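Local coordinates for protein LacI family transcription regulator (Bifidobacterium animalis subsp. lactis, PDB 4O5A) that probably binds operator DNA as a LacI-type dimer and regulates transcription in response to a small effector, at residues M315-I319 and D320-V324; S119-E122 and D123-A126; S97-E101 and R102-L106. All coordinates share one frame; numbering follows the deposited sequence.

Contact 1. Residues M315-I319 and D320-V324; sequences MLKLI and DGEDV
Glu-322 N reaches back to Lys-317 O, and Gly-321 N to Leu-318 O, the bond pair of a Schellman motif: helix 304-320 ends here in the way many helices do, with a glycine at positive phi (93°) turning the chain out of the last turn. The tight part is this pair of backbone bonds, together with the Val-324 packing. Glu-322 N lies 3.0 Å from Lys-317 O, whereas Gly-321 N, also 3.0 Å from Leu-318 O, stands well above that carbonyl's plane. On the apolar flank Val-324 folds back beside the last turn. Its CG2, held beside its own backbone N by a chi1 of 165°, fits between Lys-317 CB and Leu-318 CD2, and the valine and leucine side chains cross at about a right angle. Inward, Ile-319 packs on Ile-71 of strand 70-76, and Asp-320 OD1 is held in a salt bridge by Arg-67.

The solvent side is looser. The lysine chain passes Glu-322 with CG 3.4 Å from OE1, but its bent end leaves NZ 4.1 Å from that oxygen, too long for a salt bridge, so attraction between the charges is probably modest. A single water closes the outer side of the turn, donating to Leu-318 O at 3.0 Å and to Glu-322 O at 3.3 Å.

Contact 2. Residues S119-E122 and D123-A126; sequences SILE and DWIA
Ile-120 and Trp-124 are brought together, one turn of helix 116-127 apart, by their first torsions. In Ile-120 a chi1 of -65° sets CG2 opposite the backbone N, and in Trp-124 a chi1 of -83° swings the indole to the N side of its own backbone, where it runs alongside the isoleucine and points the same way. The result is a CH-pi contact: the CG2 methyl sits 4.1 Å from the centroid of the six-membered ring and only 12° off its normal, so it comes over the face and not in at the rim. The same face also carries Ile-120 O. That oxygen accepts the Trp-124 N-H at 3.0 Å, which makes one residue both the backbone acceptor and the lid of the ring.

Leu-121 makes a different approach. Its CD2 comes within 4.1 Å of Trp-124 CE3 at a slant, neither squarely over the ring nor at its edge. One residue further along, Ile-125 N donates to Leu-121 O at 2.9 Å, and Ile-125 CG1 lies only 3.1 Å from the same oxygen.

These side chains form the inner face of an amphipathic helix, which follows strand 105-111 and packs on the parallel sheet; its polar side carries Ser-119 and Glu-122. Ile-120, Leu-121 and Trp-124 all press on Val-74 of strand 70-76, Trp-124 also on Leu-107 and Arg-109, while Leu-121 and Ile-125 meet Leu-147 of helix 143-149. Ile-120 additionally packs on Glu-100 of the second subunit. Between Ile-120 and Trp-124 the chemistry is thus twofold: the methyl over the six-membered ring adds a dispersion contact to the directional backbone bond joining the same two residues.

Contact 3. Residues S97-E101 and R102-L106; sequences SALEE and RDYSL
Leu-99 O is the acceptor on which the turn closes, gripped by two N-H groups that arrive from opposite faces of its carbonyl plane. Tyr-104 N donates at 2.9 Å and nearly straight (168°), while Arg-102 N lies 3.1 Å away. Beside it, Asp-103 N donates to Glu-100 O at 3.2 Å from far above that carbonyl's plane. The carbonyls of Leu-99 and Glu-100 are thereby supplied with donors as the chain turns back.

The acidic side chains look outward for their partners. Glu-100, its chain bent at chi2 (-66°), presents OE1 to Arg-109 of the second subunit in a salt bridge shared with Asp-103 OD1, which probably offsets the repulsion between the two nearby carboxylates, and its OE2 accepts from Met-110 N of that subunit. The same OE2 takes a water at 2.8 Å, which also donates to Tyr-104 O at 2.9 Å and so links the Glu-100 side chain to the backbone just before strand 105-111. Glu-101 is bridged to Arg-309, Arg-102 O accepts from Arg-69, and Tyr-104 OH makes a weak hydrogen bond to Asp-131.

Beneath these bonds lies an apolar joint. Leu-99 and Tyr-104 cross at about a right angle, with CB to CB at 3.7 Å and Leu-99 CD2 at 3.8 Å from Tyr-104 CB. Both rest, with Leu-106, on Ile-71 of strand 70-76, and at Leu-106 the strand pairs antiparallel with one of the second subunit, carrying the sheet across the dimer interface.

Asp-103, with a phi of 58°, is the C-prime residue of a Schellman motif, which here makes the helix-to-strand connection of a beta-alpha-beta unit in the periplasmic-binding-protein-like fold.

Overall arrangement
From the N terminus, contact 3 comes first, closing the turn that leads from helix 88-99 into strand 105-111, outermost within this chain. The next helix, 116-127, holds contact 2 within its own turns, and contact 1 ends helix 304-320 much later, before strand 327-328. The three follow in series, without nesting or crossing. Contacts 1 and 3 touch, although far apart in sequence: Asp-320 OD2 and Arg-102 NH1 form a salt bridge at 3.1 Å, and Leu-316 and Ile-319 pack on Tyr-104. Contact 2 touches neither, its centre about 22 Å from that of contact 3, yet all three have side chains resting on strand 70-76 of the same parallel sheet.

Contact 1. Residues M315-I319 and D320-V324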
loop_
_atom_site.group_PDB
_atom_site.type_symbol
_atom_site.label_atom_id
_atom_site.label_comp_id
_atom_site.label_asym_id
_atom_site.label_seq_id
_atom_site.Cartn_x
_atom_site.Cartn_y
_atom_site.Cartn_z
HETATM N N MSE A 315 -17.661 6.242 15.294
HETATM C CA MSE A 315 -17.222 7.541 15.780
HETATM C C MSE A 315 -18.316 8.565 15.571
HETATM O O MSE A 315 -18.512 9.426 16.410
HETATM C CB MSE A 315 -15.916 7.988 15.118
HETATM C CG MSE A 315 -14.711 7.214 15.631
HETATM SE SE MSE A 315 -13.044 7.823 14.855
HETATM C CE MSE A 315 -13.285 7.208 13.040
ATOM N N LEU A 316 -19.039 8.466 14.459
ATOM C CA LEU A 316 -20.168 9.369 14.222
ATOM C C LEU A 316 -21.271 9.202 15.267
ATOM O O LEU A 316 -21.905 10.174 15.678
ATOM C CB LEU A 316 -20.725 9.163 12.814
ATOM C CG LEU A 316 -19.817 9.783 11.755
ATOM C CD1 LEU A 316 -20.172 9.292 10.349
ATOM C CD2 LEU A 316 -19.903 11.297 11.838
ATOM N N LYS A 317 -21.506 7.963 15.695
ATOM C CA LYS A 317 -22.449 7.720 16.783
ATOM C C LYS A 317 -22.001 8.409 18.065
ATOM O O LYS A 317 -22.794 9.047 18.730
ATOM C CB LYS A 317 -22.617 6.220 17.046
ATOM C CG LYS A 317 -23.441 5.468 16.013
ATOM C CD LYS A 317 -23.740 4.069 16.533
ATOM C CE LYS A 317 -24.081 3.092 15.413
ATOM N NZ LYS A 317 -25.453 3.301 14.841
ATOM N N LEU A 318 -20.726 8.265 18.411
ATOM C CA LEU A 318 -20.182 8.927 19.599
ATOM C C LEU A 318 -20.372 10.440 19.500
ATOM O O LEU A 318 -20.804 11.093 20.452
ATOM C CB LEU A 318 -18.690 8.596 19.761
ATOM C CG LEU A 318 -18.311 7.157 20.128
ATOM C CD1 LEU A 318 -16.793 6.973 20.053
ATOM C CD2 LEU A 318 -18.818 6.795 21.514
ATOM N N ILE A 319 -20.064 10.993 18.333
ATOM C CA ILE A 319 -20.232 12.425 18.099
ATOM C C ILE A 319 -21.693 12.841 18.246
ATOM O O ILE A 319 -21.999 13.904 18.809
ATOM C CB ILE A 319 -19.711 12.816 16.693
ATOM C CG1 ILE A 319 -18.210 12.583 16.603
ATOM C CG2 ILE A 319 -20.044 14.273 16.374
ATOM C CD1 ILE A 319 -17.697 12.542 15.185
ATOM N N ASP A 320 -22.601 12.000 17.756
ATOM C CA ASP A 320 -24.033 12.289 17.860
ATOM C C ASP A 320 -24.550 12.150 19.292
ATOM O O ASP A 320 -25.672 12.542 19.583
ATOM C CB ASP A 320 -24.860 11.403 16.906
ATOM C CG ASP A 320 -24.559 11.673 15.429
ATOM O OD1 ASP A 320 -24.045 12.766 15.106
ATOM O OD2 ASP A 320 -24.841 10.790 14.586
ATOM N N GLY A 321 -23.737 11.589 20.182
ATOM C CA GLY A 321 -24.107 11.503 21.583
ATOM C C GLY A 321 -24.801 10.204 21.928
ATOM O O GLY A 321 -25.447 10.086 22.975
ATOM N N GLU A 322 -24.686 9.226 21.038
ATOM C CA GLU A 322 -25.290 7.925 21.269
ATOM C C GLU A 322 -24.319 7.080 22.074
ATOM O O GLU A 322 -23.105 7.226 21.941
ATOM C CB GLU A 322 -25.646 7.251 19.936
ATOM C CG GLU A 322 -26.782 7.951 19.186
ATOM C CD GLU A 322 -26.868 7.564 17.715
ATOM O OE1 GLU A 322 -26.461 6.437 17.355
ATOM O OE2 GLU A 322 -27.347 8.400 16.916
ATOM N N ASP A 323 -24.843 6.213 22.931
ATOM C CA ASP A 323 -23.967 5.303 23.655
ATOM C C ASP A 323 -23.535 4.161 22.748
ATOM O O ASP A 323 -24.329 3.637 21.967
ATOM C CB ASP A 323 -24.616 4.793 24.941
ATOM C CG ASP A 323 -24.370 5.723 26.116
ATOM O OD1 ASP A 323 -23.337 6.431 26.110
ATOM O OD2 ASP A 323 -25.202 5.746 27.046
ATOM N N VAL A 324 -22.262 3.799 22.852
ATOM C CA VAL A 324 -21.641 2.873 21.926
ATOM C C VAL A 324 -20.956 1.735 22.668
ATOM O O VAL A 324 -19.923 1.931 23.315
ATOM C CB VAL A 324 -20.618 3.604 21.024
ATOM C CG1 VAL A 324 -19.705 2.622 20.314
ATOM C CG2 VAL A 324 -21.341 4.466 20.014
HETATM O O HOH W 1 -21.123 9.600 23.078
#

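Contact 2. Residues S119-E122 and D123-A126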
loop_
_atom_site.group_PDB
_atom_site.type_symbol
_atom_site.label_atom_id
_atom_site.label_comp_id
_atom_site.label_asym_id
_atom_site.label_seq_id
_atom_site.Cartn_x
_atom_site.Cartn_y
_atom_site.Cartn_z
ATOM N N SER A 119 1.602 14.793 21.483
ATOM C CA SER A 119 1.604 16.248 21.358
ATOM C C SER A 119 0.567 16.761 20.352
ATOM O O SER A 119 -0.139 17.728 20.620
ATOM C CB SER A 119 3.003 16.748 21.000
ATOM O OG SER A 119 3.015 18.154 20.886
ATOM N N ILE A 120 0.462 16.104 19.203
ATOM C CA ILE A 120 -0.524 16.501 18.204
ATOM C C ILE A 120 -1.945 16.310 18.732
ATOM O O ILE A 120 -2.806 17.176 18.561
ATOM C CB ILE A 120 -0.330 15.718 16.892
ATOM C CG1 ILE A 120 1.019 16.083 16.262
ATOM C CG2 ILE A 120 -1.479 15.990 15.925
ATOM C CD1 ILE A 120 1.464 15.146 15.150
ATOM N N LEU A 121 -2.177 15.178 19.392
ATOM C CA LEU A 121 -3.485 14.852 19.940
ATOM C C LEU A 121 -3.879 15.864 21.006
ATOM O O LEU A 121 -5.030 16.291 21.071
ATOM C CB LEU A 121 -3.467 13.446 20.537
ATOM C CG LEU A 121 -3.315 12.287 19.555
ATOM C CD1 LEU A 121 -3.315 10.952 20.292
ATOM C CD2 LEU A 121 -4.405 12.321 18.490
ATOM N N GLU A 122 -2.917 16.255 21.836
ATOM C CA GLU A 122 -3.181 17.234 22.880
ATOM C C GLU A 122 -3.583 18.572 22.267
ATOM O O GLU A 122 -4.431 19.279 22.804
ATOM C CB GLU A 122 -1.966 17.379 23.802
ATOM C CG GLU A 122 -1.744 16.165 24.699
ATOM C CD GLU A 122 -0.420 16.194 25.449
ATOM O OE1 GLU A 122 0.534 16.843 24.962
ATOM O OE2 GLU A 122 -0.335 15.561 26.527
ATOM N N ASP A 123 -2.986 18.905 21.126
ATOM C CA ASP A 123 -3.299 20.153 20.445
ATOM C C ASP A 123 -4.723 20.111 19.906
ATOM O O ASP A 123 -5.481 21.070 20.052
ATOM C CB ASP A 123 -2.295 20.414 19.315
ATOM C CG ASP A 123 -2.684 21.598 18.449
ATOM O OD1 ASP A 123 -2.530 22.751 18.907
ATOM O OD2 ASP A 123 -3.138 21.372 17.305
ATOM N N TRP A 124 -5.080 18.985 19.294
ATOM C CA TRP A 124 -6.406 18.802 18.726
ATOM C C TRP A 124 -7.469 18.885 19.808
ATOM O O TRP A 124 -8.518 19.491 19.613
ATOM C CB TRP A 124 -6.484 17.460 18.003
ATOM C CG TRP A 124 -5.933 17.517 16.616
ATOM C CD1 TRP A 124 -5.545 18.633 15.930
ATOM C CD2 TRP A 124 -5.710 16.405 15.739
ATOM N NE1 TRP A 124 -5.093 18.281 14.672
ATOM C CE2 TRP A 124 -5.190 16.923 14.531
ATOM C CE3 TRP A 124 -5.902 15.026 15.854
ATOM C CZ2 TRP A 124 -4.861 16.101 13.450
ATOM C CZ3 TRP A 124 -5.570 14.216 14.782
ATOM C CH2 TRP A 124 -5.054 14.757 13.596
ATOM N N ILE A 125 -7.173 18.293 20.957
ATOM C CA ILE A 125 -8.098 18.296 22.078
ATOM C C ILE A 125 -8.269 19.704 22.638
ATOM O O ILE A 125 -9.388 20.138 22.918
ATOM C CB ILE A 125 -7.616 17.348 23.192
ATOM C CG1 ILE A 125 -7.687 15.893 22.710
ATOM C CG2 ILE A 125 -8.444 17.528 24.450
ATOM C CD1 ILE A 125 -7.033 14.893 23.660
ATOM N N ALA A 126 -7.156 20.415 22.798
ATOM C CA ALA A 126 -7.177 21.752 23.397
ATOM C C ALA A 126 -7.903 22.767 22.521
ATOM O O ALA A 126 -8.507 23.710 23.023
ATOM C CB ALA A 126 -5.762 22.221 23.682
#

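Contact 3. Residues S97-E101 and R102-L106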
loop_
_atom_site.group_PDB
_atom_site.type_symbol
_atom_site.label_atom_id
_atom_site.label_comp_id
_atom_site.label_asym_id
_atom_site.label_seq_id
_atom_site.Cartn_x
_atom_site.Cartn_y
_atom_site.Cartn_z
ATOM N N SER A 97 -15.793 6.000 2.974
ATOM C CA SER A 97 -17.068 5.572 2.406
ATOM C C SER A 97 -18.200 5.921 3.354
ATOM O O SER A 97 -19.324 6.160 2.922
ATOM C CB SER A 97 -17.077 4.076 2.053
ATOM O OG SER A 97 -17.276 3.237 3.179
ATOM N N ALA A 98 -17.899 5.973 4.650
ATOM C CA ALA A 98 -18.923 6.329 5.628
ATOM C C ALA A 98 -18.930 7.822 5.959
ATOM O O ALA A 98 -20.004 8.416 6.119
ATOM C CB ALA A 98 -18.794 5.489 6.898
ATOM N N LEU A 99 -17.750 8.426 6.062
ATOM C CA LEU A 99 -17.665 9.856 6.366
ATOM C C LEU A 99 -18.304 10.697 5.264
ATOM O O LEU A 99 -18.914 11.725 5.550
ATOM C CB LEU A 99 -16.215 10.293 6.605
ATOM C CG LEU A 99 -15.526 9.598 7.778
ATOM C CD1 LEU A 99 -14.059 9.997 7.809
ATOM C CD2 LEU A 99 -16.231 9.939 9.107
ATOM N N GLU A 100 -18.196 10.243 4.011
ATOM C CA GLU A 100 -18.774 10.996 2.890
ATOM C C GLU A 100 -20.287 11.081 2.965
ATOM O O GLU A 100 -20.877 12.059 2.498
ATOM C CB GLU A 100 -18.377 10.390 1.545
ATOM C CG GLU A 100 -16.938 10.671 1.147
ATOM C CD GLU A 100 -16.683 12.139 0.872
ATOM O OE1 GLU A 100 -17.581 12.809 0.311
ATOM O OE2 GLU A 100 -15.575 12.626 1.212
ATOM N N GLU A 101 -20.907 10.057 3.543
ATOM C CA GLU A 101 -22.363 10.047 3.720
ATOM C C GLU A 101 -22.847 11.210 4.581
ATOM O O GLU A 101 -24.007 11.611 4.476
ATOM C CB GLU A 101 -22.826 8.713 4.339
ATOM C CG GLU A 101 -22.593 7.507 3.452
ATOM C CD GLU A 101 -23.089 6.207 4.067
ATOM O OE1 GLU A 101 -24.246 6.157 4.532
ATOM O OE2 GLU A 101 -22.321 5.226 4.076
ATOM N N ARG A 102 -21.969 11.740 5.435
ATOM C CA ARG A 102 -22.331 12.831 6.342
ATOM C C ARG A 102 -21.483 14.071 6.074
ATOM O O ARG A 102 -21.429 14.976 6.912
ATOM C CB ARG A 102 -22.081 12.424 7.801
ATOM C CG ARG A 102 -22.689 11.104 8.241
ATOM C CD ARG A 102 -24.085 11.300 8.785
ATOM N NE ARG A 102 -24.139 12.300 9.854
ATOM C CZ ARG A 102 -24.181 12.029 11.159
ATOM N NH1 ARG A 102 -24.182 10.775 11.587
ATOM N NH2 ARG A 102 -24.240 13.019 12.043
ATOM N N ASP A 103 -20.800 14.090 4.932
ATOM C CA ASP A 103 -19.950 15.226 4.550
ATOM C C ASP A 103 -18.856 15.523 5.588
ATOM O O ASP A 103 -18.536 16.673 5.895
ATOM C CB ASP A 103 -20.799 16.445 4.224
ATOM C CG ASP A 103 -21.663 16.219 2.998
ATOM O OD1 ASP A 103 -21.092 16.010 1.902
ATOM O OD2 ASP A 103 -22.902 16.217 3.132
ATOM N N TYR A 104 -18.289 14.455 6.124
ATOM C CA TYR A 104 -17.194 14.557 7.064
ATOM C C TYR A 104 -15.895 14.348 6.304
ATOM O O TYR A 104 -15.894 13.735 5.232
ATOM C CB TYR A 104 -17.343 13.479 8.146
ATOM C CG TYR A 104 -17.898 14.021 9.441
ATOM C CD1 TYR A 104 -19.193 14.492 9.517
ATOM C CD2 TYR A 104 -17.113 14.072 10.585
ATOM C CE1 TYR A 104 -19.703 15.001 10.700
ATOM C CE2 TYR A 104 -17.616 14.575 11.776
ATOM C CZ TYR A 104 -18.905 15.036 11.823
ATOM O OH TYR A 104 -19.423 15.546 12.989
ATOM N N SER A 105 -14.795 14.847 6.867
ATOM C CA SER A 105 -13.459 14.683 6.284
ATOM C C SER A 105 -12.542 14.036 7.307
ATOM O O SER A 105 -12.809 14.077 8.507
ATOM C CB SER A 105 -12.842 16.040 5.916
ATOM O OG SER A 105 -13.635 16.775 5.015
ATOM N N LEU A 106 -11.441 13.467 6.831
ATOM C CA LEU A 106 -10.414 12.943 7.719
ATOM C C LEU A 106 -9.279 13.965 7.778
ATOM O O LEU A 106 -8.774 14.400 6.730
ATOM C CB LEU A 106 -9.873 11.640 7.141
ATOM C CG LEU A 106 -9.002 10.740 8.012
ATOM C CD1 LEU A 106 -9.848 10.090 9.105
ATOM C CD2 LEU A 106 -8.316 9.670 7.151
HETATM O O HOH W 2 -14.655 11.606 3.693
#